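Local coordinates for protein allergen Aed a 2 (PDB 3DXL) that binds and sequesters host biogenic amines and leukotrienes in two separate pockets, which modulates blood feeding by the mosquito, at residues Lys150-Glu155 and Arg270-Ala275; Lys160-Gly165 and Lys187-Cys192; Val180-Leu185 and Lys243-Tyr248; Cys192-Ile197 and Glu262-Arg267. All blocks are in the same frame, centred on the assembly; numbering follows the deposited sequence.

Contact 1. Residues Lys150-Glu155 and Arg270-Ala275; sequences KQSYFE and RSQIYA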
loop_
_atom_site.group_PDB
_atom_site.type_symbol
_atom_site.label_atom_id
_atom_site.label_comp_id
_atom_site.label_asym_id
_atom_site.label_seq_id
_atom_site.Cartn_x
_atom_site.Cartn_y
_atom_site.Cartn_z
ATOM N N LYS A 150 -7.757 6.623 7.865
ATOM C CA LYS A 150 -7.912 8.072 7.711
ATOM C C LYS A 150 -6.729 8.880 8.271
ATOM O O LYS A 150 -6.833 10.105 8.443
ATOM C CB LYS A 150 -9.249 8.567 8.294
ATOM C CG LYS A 150 -10.498 7.844 7.770
ATOM C CD LYS A 150 -10.784 8.126 6.293
ATOM C CE LYS A 150 -11.233 9.574 6.049
ATOM N NZ LYS A 150 -12.488 9.963 6.768
ATOM N N GLN A 151 -5.604 8.211 8.518
ATOM C CA GLN A 151 -4.408 8.888 9.018
ATOM C C GLN A 151 -3.369 9.049 7.906
ATOM O O GLN A 151 -3.021 8.094 7.226
ATOM C CB GLN A 151 -3.807 8.130 10.204
ATOM C CG GLN A 151 -2.579 8.820 10.787
ATOM C CD GLN A 151 -1.964 8.068 11.948
ATOM O OE1 GLN A 151 -2.019 6.834 12.018
ATOM N NE2 GLN A 151 -1.338 8.817 12.860
ATOM N N SER A 152 -2.862 10.266 7.722
ATOM C CA SER A 152 -1.716 10.457 6.840
ATOM C C SER A 152 -0.614 9.464 7.188
ATOM O O SER A 152 -0.235 9.346 8.360
ATOM C CB SER A 152 -1.170 11.860 7.038
ATOM O OG SER A 152 0.109 11.989 6.439
ATOM N N TYR A 153 -0.080 8.752 6.199
ATOM C CA TYR A 153 1.007 7.832 6.502
ATOM C C TYR A 153 2.238 8.593 7.006
ATOM O O TYR A 153 2.967 8.125 7.876
ATOM C CB TYR A 153 1.374 6.917 5.318
ATOM C CG TYR A 153 1.962 5.608 5.809
ATOM C CD1 TYR A 153 1.180 4.455 5.864
ATOM C CD2 TYR A 153 3.278 5.530 6.277
ATOM C CE1 TYR A 153 1.690 3.264 6.356
ATOM C CE2 TYR A 153 3.801 4.356 6.772
ATOM C CZ TYR A 153 3.000 3.218 6.814
ATOM O OH TYR A 153 3.505 2.039 7.314
ATOM N N PHE A 154 2.474 9.770 6.433
ATOM C CA PHE A 154 3.590 10.609 6.868
ATOM C C PHE A 154 3.447 10.966 8.350
ATOM O O PHE A 154 4.419 10.889 9.103
ATOM C CB PHE A 154 3.679 11.888 6.023
ATOM C CG PHE A 154 4.183 11.681 4.608
ATOM C CD1 PHE A 154 5.209 12.490 4.127
ATOM C CD2 PHE A 154 3.621 10.746 3.743
ATOM C CE1 PHE A 154 5.687 12.353 2.832
ATOM C CE2 PHE A 154 4.106 10.614 2.423
ATOM C CZ PHE A 154 5.136 11.423 1.972
ATOM N N GLU A 155 2.246 11.361 8.765
ATOM C CA GLU A 155 2.000 11.680 10.169
ATOM C C GLU A 155 2.195 10.485 11.080
ATOM O O GLU A 155 2.727 10.627 12.176
ATOM C CB GLU A 155 0.629 12.301 10.352
ATOM C CG GLU A 155 0.560 13.661 9.723
ATOM C CD GLU A 155 -0.744 14.368 9.962
ATOM O OE1 GLU A 155 -1.593 13.859 10.731
ATOM O OE2 GLU A 155 -0.910 15.456 9.376
ATOM N N ARG A 270 -3.025 11.898 -0.542
ATOM C CA ARG A 270 -3.799 10.712 -0.878
ATOM C C ARG A 270 -3.625 9.604 0.164
ATOM O O ARG A 270 -4.531 8.775 0.341
ATOM C CB ARG A 270 -3.466 10.242 -2.292
ATOM C CG ARG A 270 -3.955 11.234 -3.340
ATOM C CD ARG A 270 -3.750 10.758 -4.761
ATOM N NE ARG A 270 -2.342 10.850 -5.129
ATOM C CZ ARG A 270 -1.518 9.808 -5.231
ATOM N NH1 ARG A 270 -1.958 8.572 -5.007
ATOM N NH2 ARG A 270 -0.242 10.001 -5.554
ATOM N N SER A 271 -2.498 9.594 0.882
ATOM C CA SER A 271 -2.274 8.585 1.927
ATOM C C SER A 271 -3.207 8.778 3.116
ATOM O O SER A 271 -3.370 7.870 3.932
ATOM C CB SER A 271 -0.821 8.549 2.415
ATOM O OG SER A 271 -0.559 9.582 3.358
ATOM N N GLN A 272 -3.820 9.956 3.217
ATOM C CA GLN A 272 -4.750 10.222 4.309
ATOM C C GLN A 272 -6.060 9.458 4.173
ATOM O O GLN A 272 -6.760 9.273 5.168
ATOM C CB GLN A 272 -5.074 11.711 4.380
ATOM C CG GLN A 272 -3.862 12.598 4.629
ATOM C CD GLN A 272 -4.154 14.082 4.495
ATOM O OE1 GLN A 272 -5.288 14.494 4.259
ATOM N NE2 GLN A 272 -3.112 14.894 4.623
ATOM N N ILE A 273 -6.407 9.054 2.951
ATOM C CA ILE A 273 -7.649 8.328 2.692
ATOM C C ILE A 273 -7.320 7.309 1.615
ATOM O O ILE A 273 -7.191 7.657 0.441
ATOM C CB ILE A 273 -8.785 9.261 2.170
ATOM C CG1 ILE A 273 -8.942 10.523 3.039
ATOM C CG2 ILE A 273 -10.104 8.487 2.075
ATOM C CD1 ILE A 273 -9.837 11.584 2.423
ATOM N N TYR A 274 -7.190 6.047 1.993
ATOM C CA TYR A 274 -6.778 5.056 1.009
ATOM C C TYR A 274 -7.781 4.954 -0.147
ATOM O O TYR A 274 -7.380 4.778 -1.298
ATOM C CB TYR A 274 -6.504 3.704 1.667
ATOM C CG TYR A 274 -5.143 3.598 2.336
ATOM C CD1 TYR A 274 -4.373 4.735 2.637
ATOM C CD2 TYR A 274 -4.629 2.354 2.683
ATOM C CE1 TYR A 274 -3.134 4.621 3.241
ATOM C CE2 TYR A 274 -3.401 2.228 3.301
ATOM C CZ TYR A 274 -2.651 3.379 3.583
ATOM O OH TYR A 274 -1.426 3.271 4.194
ATOM N N ALA A 275 -9.067 5.153 0.150
ATOM C CA ALA A 275 -10.131 5.191 -0.860
ATOM C C ALA A 275 -10.302 6.554 -1.551
ATOM O O ALA A 275 -11.339 6.807 -2.164
ATOM C CB ALA A 275 -11.458 4.733 -0.250
#

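Contact 2. Residues Lys160-Gly165 and Lys187-Cys192; sequences KYYPAG and KEHTDC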
loop_
_atom_site.group_PDB
_atom_site.type_symbol
_atom_site.label_atom_id
_atom_site.label_comp_id
_atom_site.label_asym_id
_atom_site.label_seq_id
_atom_site.Cartn_x
_atom_site.Cartn_y
_atom_site.Cartn_z
ATOM N N LYS A 160 5.732 8.498 15.388
ATOM C CA LYS A 160 6.551 7.434 15.930
ATOM C C LYS A 160 7.967 7.915 16.246
ATOM O O LYS A 160 8.522 7.596 17.296
ATOM C CB LYS A 160 6.577 6.284 14.922
ATOM C CG LYS A 160 7.328 5.054 15.323
ATOM C CD LYS A 160 7.071 3.944 14.317
ATOM C CE LYS A 160 7.924 2.731 14.614
ATOM N NZ LYS A 160 7.773 1.724 13.535
ATOM N N TYR A 161 8.552 8.694 15.339
ATOM C CA TYR A 161 9.969 9.037 15.459
ATOM C C TYR A 161 10.236 10.416 16.054
ATOM O O TYR A 161 11.306 10.634 16.622
ATOM C CB TYR A 161 10.685 8.847 14.118
ATOM C CG TYR A 161 10.653 7.400 13.691
ATOM C CD1 TYR A 161 11.471 6.453 14.312
ATOM C CD2 TYR A 161 9.775 6.961 12.702
ATOM C CE1 TYR A 161 11.423 5.122 13.948
ATOM C CE2 TYR A 161 9.728 5.618 12.332
ATOM C CZ TYR A 161 10.553 4.711 12.958
ATOM O OH TYR A 161 10.507 3.378 12.591
ATOM N N TYR A 162 9.271 11.323 15.918
ATOM C CA TYR A 162 9.375 12.703 16.422
ATOM C C TYR A 162 8.101 13.017 17.213
ATOM O O TYR A 162 7.308 13.858 16.807
ATOM C CB TYR A 162 9.582 13.689 15.251
ATOM C CG TYR A 162 10.789 13.339 14.429
ATOM C CD1 TYR A 162 12.047 13.842 14.765
ATOM C CD2 TYR A 162 10.690 12.473 13.335
ATOM C CE1 TYR A 162 13.169 13.495 14.038
ATOM C CE2 TYR A 162 11.797 12.112 12.606
ATOM C CZ TYR A 162 13.037 12.628 12.958
ATOM O OH TYR A 162 14.129 12.273 12.223
ATOM N N PRO A 163 7.901 12.334 18.356
ATOM C CA PRO A 163 6.595 12.399 19.011
ATOM C C PRO A 163 6.208 13.785 19.534
ATOM O O PRO A 163 7.057 14.538 20.029
ATOM C CB PRO A 163 6.729 11.409 20.184
ATOM C CG PRO A 163 7.934 10.604 19.895
ATOM C CD PRO A 163 8.836 11.456 19.080
ATOM N N ALA A 164 4.928 14.110 19.417
ATOM C CA ALA A 164 4.354 15.294 20.046
ATOM C C ALA A 164 4.706 15.311 21.527
ATOM O O ALA A 164 4.706 14.270 22.192
ATOM C CB ALA A 164 2.849 15.316 19.857
ATOM N N GLY A 165 5.013 16.501 22.030
ATOM C CA GLY A 165 5.358 16.688 23.439
ATOM C C GLY A 165 6.805 16.382 23.783
ATOM O O GLY A 165 7.233 16.604 24.920
ATOM N N LYS A 187 17.042 8.421 9.233
ATOM C CA LYS A 187 17.102 7.313 8.289
ATOM C C LYS A 187 16.015 6.271 8.552
ATOM O O LYS A 187 15.435 5.734 7.616
ATOM C CB LYS A 187 18.497 6.684 8.275
ATOM C CG LYS A 187 19.575 7.650 7.778
ATOM C CD LYS A 187 20.922 6.977 7.632
ATOM C CE LYS A 187 21.985 7.974 7.188
ATOM N NZ LYS A 187 23.322 7.330 7.131
ATOM N N GLU A 188 15.712 6.026 9.819
ATOM C CA GLU A 188 14.657 5.081 10.171
ATOM C C GLU A 188 13.281 5.657 9.861
ATOM O O GLU A 188 12.410 4.964 9.340
ATOM C CB GLU A 188 14.742 4.705 11.646
ATOM C CG GLU A 188 14.025 3.406 11.970
ATOM C CD GLU A 188 14.066 3.038 13.444
ATOM O OE1 GLU A 188 14.931 3.562 14.184
ATOM O OE2 GLU A 188 13.212 2.224 13.860
ATOM N N HIS A 189 13.075 6.923 10.198
ATOM C CA HIS A 189 11.846 7.611 9.871
ATOM C C HIS A 189 11.585 7.589 8.357
ATOM O O HIS A 189 10.462 7.321 7.904
ATOM C CB HIS A 189 11.891 9.053 10.397
ATOM C CG HIS A 189 10.850 9.928 9.783
ATOM N ND1 HIS A 189 9.526 9.893 10.166
ATOM C CD2 HIS A 189 10.922 10.801 8.753
ATOM C CE1 HIS A 189 8.832 10.735 9.419
ATOM N NE2 HIS A 189 9.658 11.301 8.556
ATOM N N THR A 190 12.629 7.835 7.572
ATOM C CA THR A 190 12.489 7.888 6.128
ATOM C C THR A 190 12.208 6.492 5.575
ATOM O O THR A 190 11.446 6.352 4.624
ATOM C CB THR A 190 13.733 8.529 5.494
ATOM O OG1 THR A 190 13.859 9.885 5.968
ATOM C CG2 THR A 190 13.634 8.566 4.000
ATOM N N ASP A 191 12.794 5.466 6.189
ATOM C CA ASP A 191 12.436 4.082 5.859
ATOM C C ASP A 191 10.939 3.824 6.099
ATOM O O ASP A 191 10.261 3.212 5.262
ATOM C CB ASP A 191 13.313 3.103 6.650
ATOM C CG ASP A 191 13.176 1.673 6.162
ATOM O OD1 ASP A 191 13.403 1.419 4.959
ATOM O OD2 ASP A 191 12.831 0.818 6.987
ATOM N N CYS A 192 10.425 4.299 7.228
ATOM C CA CYS A 192 8.991 4.185 7.541
ATOM C C CYS A 192 8.140 4.808 6.441
ATOM O O CYS A 192 7.175 4.194 5.968
ATOM C CB CYS A 192 8.701 4.843 8.896
ATOM S SG CYS A 192 6.967 4.854 9.454
#

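Contact 3. Residues Val180-Leu185 and Lys243-Tyr248; sequences VLDDAL and KSWHYY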
loop_
_atom_site.group_PDB
_atom_site.type_symbol
_atom_site.label_atom_id
_atom_site.label_comp_id
_atom_site.label_asym_id
_atom_site.label_seq_id
_atom_site.Cartn_x
_atom_site.Cartn_y
_atom_site.Cartn_z
ATOM N N VAL A 180 17.244 17.123 4.288
ATOM C CA VAL A 180 17.698 15.746 4.431
ATOM C C VAL A 180 18.675 15.639 5.598
ATOM O O VAL A 180 19.849 15.988 5.471
ATOM C CB VAL A 180 18.359 15.229 3.137
ATOM C CG1 VAL A 180 18.790 13.776 3.315
ATOM C CG2 VAL A 180 17.407 15.357 1.933
ATOM N N LEU A 181 18.180 15.190 6.743
ATOM C CA LEU A 181 19.019 14.959 7.910
ATOM C C LEU A 181 19.878 13.700 7.733
ATOM O O LEU A 181 19.595 12.860 6.868
ATOM C CB LEU A 181 18.168 14.897 9.183
ATOM C CG LEU A 181 17.262 16.108 9.447
ATOM C CD1 LEU A 181 16.389 15.862 10.660
ATOM C CD2 LEU A 181 18.082 17.389 9.647
ATOM N N ASP A 182 20.937 13.594 8.536
ATOM C CA ASP A 182 21.983 12.579 8.360
ATOM C C ASP A 182 21.994 11.508 9.430
ATOM O O ASP A 182 22.739 10.538 9.326
ATOM C CB ASP A 182 23.364 13.247 8.380
ATOM C CG ASP A 182 23.760 13.805 7.050
ATOM O OD1 ASP A 182 23.085 13.520 6.039
ATOM O OD2 ASP A 182 24.773 14.532 7.025
ATOM N N ASP A 183 21.213 11.716 10.478
ATOM C CA ASP A 183 21.277 10.861 11.651
ATOM C C ASP A 183 20.472 9.567 11.500
ATOM O O ASP A 183 19.579 9.461 10.655
ATOM C CB ASP A 183 20.809 11.646 12.875
ATOM C CG ASP A 183 19.353 12.073 12.761
ATOM O OD1 ASP A 183 19.065 13.105 12.115
ATOM O OD2 ASP A 183 18.492 11.367 13.315
ATOM N N ALA A 184 20.796 8.597 12.349
ATOM C CA ALA A 184 20.138 7.288 12.341
ATOM C C ALA A 184 18.619 7.379 12.497
ATOM O O ALA A 184 17.875 6.650 11.830
ATOM C CB ALA A 184 20.731 6.387 13.427
ATOM N N LEU A 185 18.155 8.263 13.375
ATOM C CA LEU A 185 16.719 8.442 13.586
ATOM C C LEU A 185 16.015 8.855 12.299
ATOM O O LEU A 185 14.980 8.279 11.943
ATOM C CB LEU A 185 16.444 9.467 14.691
ATOM C CG LEU A 185 14.977 9.756 15.030
ATOM C CD1 LEU A 185 14.266 8.508 15.527
ATOM C CD2 LEU A 185 14.859 10.864 16.063
ATOM N N LYS A 243 18.788 2.135 2.490
ATOM C CA LYS A 243 18.356 2.264 1.107
ATOM C C LYS A 243 17.210 3.264 0.935
ATOM O O LYS A 243 17.262 4.076 0.009
ATOM C CB LYS A 243 18.067 0.895 0.479
ATOM C CG LYS A 243 19.344 0.069 0.273
ATOM C CD LYS A 243 19.073 -1.370 -0.128
ATOM C CE LYS A 243 18.798 -1.486 -1.605
ATOM N NZ LYS A 243 18.323 -2.842 -1.971
ATOM N N SER A 244 16.209 3.232 1.824
ATOM C CA SER A 244 15.102 4.204 1.764
ATOM C C SER A 244 15.627 5.635 1.811
ATOM O O SER A 244 15.292 6.470 0.966
ATOM C CB SER A 244 14.116 4.000 2.915
ATOM O OG SER A 244 13.329 2.839 2.716
ATOM N N TRP A 245 16.467 5.903 2.805
ATOM C CA TRP A 245 17.052 7.228 2.972
ATOM C C TRP A 245 17.900 7.622 1.759
ATOM O O TRP A 245 17.823 8.758 1.284
ATOM C CB TRP A 245 17.873 7.254 4.257
ATOM C CG TRP A 245 18.622 8.538 4.486
ATOM C CD1 TRP A 245 18.134 9.688 5.047
ATOM C CD2 TRP A 245 19.999 8.795 4.170
ATOM N NE1 TRP A 245 19.130 10.646 5.100
ATOM C CE2 TRP A 245 20.276 10.129 4.558
ATOM C CE3 TRP A 245 21.023 8.036 3.588
ATOM C CZ2 TRP A 245 21.544 10.712 4.404
ATOM C CZ3 TRP A 245 22.279 8.622 3.420
ATOM C CH2 TRP A 245 22.526 9.946 3.831
ATOM N N HIS A 246 18.693 6.684 1.252
ATOM C CA HIS A 246 19.492 6.943 0.063
ATOM C C HIS A 246 18.655 7.451 -1.105
ATOM O O HIS A 246 19.010 8.441 -1.750
ATOM C CB HIS A 246 20.261 5.697 -0.367
ATOM C CG HIS A 246 20.905 5.829 -1.711
ATOM N ND1 HIS A 246 22.079 6.524 -1.910
ATOM C CD2 HIS A 246 20.536 5.353 -2.925
ATOM C CE1 HIS A 246 22.407 6.468 -3.189
ATOM N NE2 HIS A 246 21.485 5.769 -3.827
ATOM N N TYR A 247 17.553 6.758 -1.400
ATOM C CA TYR A 247 16.741 7.158 -2.532
ATOM C C TYR A 247 16.018 8.471 -2.282
ATOM O O TYR A 247 15.912 9.302 -3.191
ATOM C CB TYR A 247 15.779 6.037 -2.936
ATOM C CG TYR A 247 16.478 4.957 -3.731
ATOM C CD1 TYR A 247 16.842 5.174 -5.054
ATOM C CD2 TYR A 247 16.797 3.734 -3.151
ATOM C CE1 TYR A 247 17.493 4.197 -5.786
ATOM C CE2 TYR A 247 17.448 2.740 -3.887
ATOM C CZ TYR A 247 17.790 2.988 -5.193
ATOM O OH TYR A 247 18.428 2.022 -5.928
ATOM N N TYR A 248 15.535 8.654 -1.056
ATOM C CA TYR A 248 14.913 9.926 -0.694
ATOM C C TYR A 248 15.878 11.105 -0.905
ATOM O O TYR A 248 15.550 12.070 -1.601
ATOM C CB TYR A 248 14.411 9.874 0.750
ATOM C CG TYR A 248 13.837 11.178 1.245
ATOM C CD1 TYR A 248 12.593 11.623 0.809
ATOM C CD2 TYR A 248 14.558 11.992 2.130
ATOM C CE1 TYR A 248 12.062 12.841 1.256
ATOM C CE2 TYR A 248 14.037 13.204 2.583
ATOM C CZ TYR A 248 12.795 13.619 2.141
ATOM O OH TYR A 248 12.263 14.812 2.575
#

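Contact 4. Residues Cys192-Ile197 and Glu262-Arg267; sequences CVMKGI and EAFDYR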
loop_
_atom_site.group_PDB
_atom_site.type_symbol
_atom_site.label_atom_id
_atom_site.label_comp_id
_atom_site.label_asym_id
_atom_site.label_seq_id
_atom_site.Cartn_x
_atom_site.Cartn_y
_atom_site.Cartn_z
ATOM N N CYS A 192 10.425 4.299 7.228
ATOM C CA CYS A 192 8.991 4.185 7.541
ATOM C C CYS A 192 8.140 4.808 6.441
ATOM O O CYS A 192 7.175 4.194 5.968
ATOM C CB CYS A 192 8.701 4.843 8.896
ATOM S SG CYS A 192 6.967 4.854 9.454
ATOM N N VAL A 193 8.508 6.010 6.003
ATOM C CA VAL A 193 7.714 6.723 5.001
ATOM C C VAL A 193 7.822 6.059 3.623
ATOM O O VAL A 193 6.806 5.793 2.977
ATOM C CB VAL A 193 8.110 8.212 4.913
ATOM C CG1 VAL A 193 7.371 8.898 3.782
ATOM C CG2 VAL A 193 7.830 8.915 6.233
ATOM N N MET A 194 9.050 5.795 3.183
ATOM C CA MET A 194 9.276 5.223 1.850
ATOM C C MET A 194 8.652 3.837 1.689
ATOM O O MET A 194 8.156 3.498 0.617
ATOM C CB MET A 194 10.772 5.177 1.527
ATOM C CG MET A 194 11.430 6.545 1.441
ATOM S SD MET A 194 11.059 7.473 -0.067
ATOM C CE MET A 194 12.175 6.687 -1.246
ATOM N N LYS A 195 8.677 3.039 2.754
ATOM C CA LYS A 195 8.003 1.743 2.710
ATOM C C LYS A 195 6.490 1.914 2.792
ATOM O O LYS A 195 5.738 1.183 2.146
ATOM C CB LYS A 195 8.528 0.814 3.804
ATOM C CG LYS A 195 9.901 0.290 3.465
ATOM C CD LYS A 195 10.478 -0.558 4.568
ATOM C CE LYS A 195 11.800 -1.163 4.150
ATOM N NZ LYS A 195 12.590 -1.587 5.329
ATOM N N GLY A 196 6.035 2.899 3.560
ATOM C CA GLY A 196 4.607 3.140 3.719
ATOM C C GLY A 196 3.904 3.601 2.463
ATOM O O GLY A 196 2.711 3.368 2.289
ATOM N N ILE A 197 4.634 4.280 1.583
ATOM C CA ILE A 197 4.085 4.653 0.280
ATOM C C ILE A 197 4.599 3.760 -0.840
ATOM O O ILE A 197 4.370 4.038 -2.014
ATOM C CB ILE A 197 4.319 6.132 -0.048
ATOM C CG1 ILE A 197 5.842 6.424 -0.146
ATOM C CG2 ILE A 197 3.555 6.972 0.976
ATOM C CD1 ILE A 197 6.213 7.828 -0.568
ATOM N N GLU A 262 6.568 17.748 -5.617
ATOM C CA GLU A 262 5.170 17.863 -5.994
ATOM C C GLU A 262 4.443 16.511 -5.925
ATOM O O GLU A 262 3.349 16.404 -5.357
ATOM C CB GLU A 262 5.037 18.500 -7.375
ATOM C CG GLU A 262 3.616 18.860 -7.699
ATOM C CD GLU A 262 3.429 19.659 -8.979
ATOM O OE1 GLU A 262 4.424 20.095 -9.611
ATOM O OE2 GLU A 262 2.258 19.863 -9.337
ATOM N N ALA A 263 5.071 15.480 -6.477
ATOM C CA ALA A 263 4.502 14.138 -6.476
ATOM C C ALA A 263 4.363 13.583 -5.054
ATOM O O ALA A 263 3.351 12.967 -4.703
ATOM C CB ALA A 263 5.358 13.229 -7.315
ATOM N N PHE A 264 5.397 13.795 -4.248
ATOM C CA PHE A 264 5.480 13.280 -2.876
ATOM C C PHE A 264 4.451 13.995 -2.002
ATOM O O PHE A 264 3.775 13.367 -1.191
ATOM C CB PHE A 264 6.899 13.537 -2.364
ATOM C CG PHE A 264 7.413 12.577 -1.311
ATOM C CD1 PHE A 264 7.559 11.223 -1.584
ATOM C CD2 PHE A 264 7.873 13.057 -0.081
ATOM C CE1 PHE A 264 8.112 10.370 -0.637
ATOM C CE2 PHE A 264 8.424 12.196 0.868
ATOM C CZ PHE A 264 8.537 10.849 0.576
ATOM N N ASP A 265 4.315 15.306 -2.187
ATOM C CA ASP A 265 3.297 16.067 -1.467
ATOM C C ASP A 265 1.899 15.530 -1.767
ATOM O O ASP A 265 1.076 15.353 -0.866
ATOM C CB ASP A 265 3.321 17.558 -1.840
ATOM C CG ASP A 265 4.458 18.331 -1.188
ATOM O OD1 ASP A 265 5.197 17.798 -0.335
ATOM O OD2 ASP A 265 4.598 19.509 -1.565
ATOM N N TYR A 266 1.608 15.282 -3.040
ATOM C CA TYR A 266 0.277 14.790 -3.390
ATOM C C TYR A 266 0.057 13.359 -2.880
ATOM O O TYR A 266 -1.049 13.013 -2.445
ATOM C CB TYR A 266 0.041 14.875 -4.895
ATOM C CG TYR A 266 -1.386 14.596 -5.341
ATOM C CD1 TYR A 266 -2.481 15.122 -4.650
ATOM C CD2 TYR A 266 -1.635 13.833 -6.487
ATOM C CE1 TYR A 266 -3.781 14.876 -5.080
ATOM C CE2 TYR A 266 -2.933 13.597 -6.922
ATOM C CZ TYR A 266 -3.993 14.122 -6.217
ATOM O OH TYR A 266 -5.281 13.908 -6.642
ATOM N N ARG A 267 1.115 12.552 -2.885
ATOM C CA ARG A 267 1.023 11.227 -2.284
ATOM C C ARG A 267 0.684 11.315 -0.801
ATOM O O ARG A 267 -0.131 10.521 -0.312
ATOM C CB ARG A 267 2.296 10.415 -2.511
ATOM C CG ARG A 267 2.230 8.992 -1.922
ATOM C CD ARG A 267 1.024 8.212 -2.447
ATOM N NE ARG A 267 0.941 6.837 -1.961
ATOM C CZ ARG A 267 1.554 5.802 -2.527
ATOM N NH1 ARG A 267 2.350 5.975 -3.582
ATOM N NH2 ARG A 267 1.355 4.576 -2.042
#

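Contact 1. Residues Lys150-Glu155 and Arg270-Ala275
Two hydrogen bonds grip Ser-271 OG. It accepts from Tyr-153 N at 3.0 Å, with an N-H...O angle of 158°, and it also bonds Glu-268 O one turn back in its own helix. Its chi1 of 81° puts OG in the crowded position between the backbone N and the carbonyl carbon. The bond supplies an acceptor for the first backbone N-H of helix 153-161. Ser-152 is the N-cap of that helix. Its OG lies anti to its backbone N and accepts from Glu-155 N at 3.2 Å. The same OG is bonded to Glu-268 OE2, which Gln-272 NE2 also reaches.

The rest is mostly backbone and apolar contact. Lys-150 CA lies 3.0 Å from Gln-272 O in a CA-H...O contact. Ser-152 CB packs on Gln-272 CG at 3.7 Å. Lys-150 and Ile-273 run side by side the same way, and Lys-150 CE meets Ile-273 CG1 at 3.9 Å. Tyr-274 OH comes to the edge of the Tyr-153 ring, 3.3 Å from Tyr-153 CD1. That hydroxyl is bonded to Glu-7 OE2 in helix 6-20.

Glu-268 is a noradrenaline-binding residue. One of its oxygens is thus held by Ser-152 and Gln-272 beside the start of helix 153-161, an arrangement likely to favour the ionised carboxylate and to fix its position for the amine pocket.

Contact 2. Residues Lys160-Gly165 and Lys187-Cys192
Tyr-161 lies flat against the turn of helix 184-196 that holds Glu-188 and His-189. Its CG is anti to the carbonyl carbon (chi1 -63°), which swings the ring toward that helix. His-189 N sits over the ring centre, 4.0 Å above the plane. His-189 CA makes a CH-pi contact on this face, 4.0 Å from the Tyr-161 ring centroid. The CG atom of Lys-160 lies on the opposite face. Glu-188 has CG anti to its backbone N and an extended chain, and crosses Tyr-161 at about a right angle. Its CD comes 3.4 Å from Tyr-161 CE1. Glu-188 OE2 is 3.2 Å from Tyr-161 OH, close enough for a hydrogen bond, though the hydroxyl proton has another acceptor within reach.

The contact belongs to the C-terminal odorant-binding-protein domain, whose pocket takes biogenic amines. Helices 153-161 and 184-196 are tied here by the disulfide Cys-157 to Cys-192. Cys-192 CB packs on Tyr-161 CE2 at 3.7 Å, and its SG lies at the ring edge.

His-189, a noradrenaline-binding residue, has CG anti to the backbone N (chi1 164°). Tyr-162 has CG anti to its carbonyl carbon. Its edge meets the His-189 face in a T-shaped stack with planes at 81°, and Tyr-162 CE2 is 3.7 Å from His-189 CG. His-189 ND1 is buried with no partner in the model. NE2 bonds a glycerol, which probably marks the pocket.

Contact 3. Residues Val180-Leu185 and Lys243-Tyr248
The turn that leads into helix 184-196 is tied here to helix 243-253, at the surface of the C-terminal odorant-binding-protein domain. Trp-245 carries the contact. Its CG is anti to the backbone N (chi1 175°), which sends the indole out to the turn. Trp-245 NE1 donates to Leu-181 O at 2.9 Å. The donor lies nearly along the C=O axis (172°), but the N-H...O angle is bent to 146°. The oxygen sits at the indole edge, tilted somewhat out of the ring plane. Asp-182 OD1 comes to the same edge, 3.6 Å from Trp-245 CZ2, with the carboxylate steeply turned against the ring.

Val-180 divides its methyls between two aromatic residues. CG1 lies 3.6 Å from Trp-245 NE1, and CG2 lies 4.1 Å from Tyr-248 CE2. Tyr-248 OH bonds a glycerol, which probably marks the amine pocket; its ring passes Val-180, which points the other way.

Asp-183 is the N-cap of helix 184-196 and caps Phe-186 N. Lys-187 in that helix makes a cation-pi contact with Trp-245. Tyr-248 packs on Phe-186 and Thr-190. Helix 243-253 therefore meets both the helix and the turn before it.

Contact 4. Residues Cys192-Ile197 and Glu262-Arg267
Apolar packing centres on Phe-264. Its CG is anti to the backbone N (chi1 -152°), and the ring reaches across from helix 257-271 to the end of helix 184-196. Phe-264 packs inward one residue before Asp-265, a noradrenaline-binding residue that bonds Tyr-178 and a Tris molecule. Val-193 CG1 meets Phe-264 CZ at 3.9 Å. Ile-197 crosses the ring at about a right angle and presents CD1 to it. The CG1 branch of Ile-197 takes the crowded position between backbone N and carbonyl carbon (chi1 63°). This leaves CG2 turned to the arginine, 3.8 Å from Arg-267 CG.

The sulfur contact is a Met-aromatic one. Met-194 bends at chi2 and chi3, and its SD lies 5.2 Å from the Phe-264 ring centroid, oblique to the ring. The nearest ring atom is Phe-264 CE1, 4.2 Å from SD.

The charged group is Arg-267, buried and bent at chi2 (55°). Ile-197 CB sits over the centre of one face of its guanidinium, 3.7 Å from Arg-267 CZ. Ile-197 O lies 3.1 Å from Arg-267 NH2. NH1 forms salt bridges with Glu-210 and Asp-214. These two acids probably keep the buried arginine ionised.

Helix 6-20 adds Phe-11 and Arg-15 against Arg-267. Helix 153-161 packs Phe-154 edge-to-face with Phe-264 and also touches Val-193. Met-194 reaches helix 243-253 at Ser-244 and Tyr-247.

In the fold
The four contacts join four helices of the C-terminal domain around the noradrenaline pocket. Contact 1 closes the longest loop, and the other three are nested inside it. Helix 184-196 or its leading turn serves contacts 2, 3 and 4, and contacts 2 and 4 share Cys-192. Contacts 1 and 4 lie closest, with centres about 10 Å apart, and meet where Phe-154 CE1 is 3.4 Å from Phe-264 CE2. Contacts 2 and 3, about 12 Å between centres, are joined by a probable hydrogen bond of 2.7 Å between Asp-191 OD1 and Ser-244 OG. Contact 2 supplies His-189 to the pocket, contact 4 supplies Asp-265, and Ser-152 and Gln-272 of contact 1 bond Glu-268.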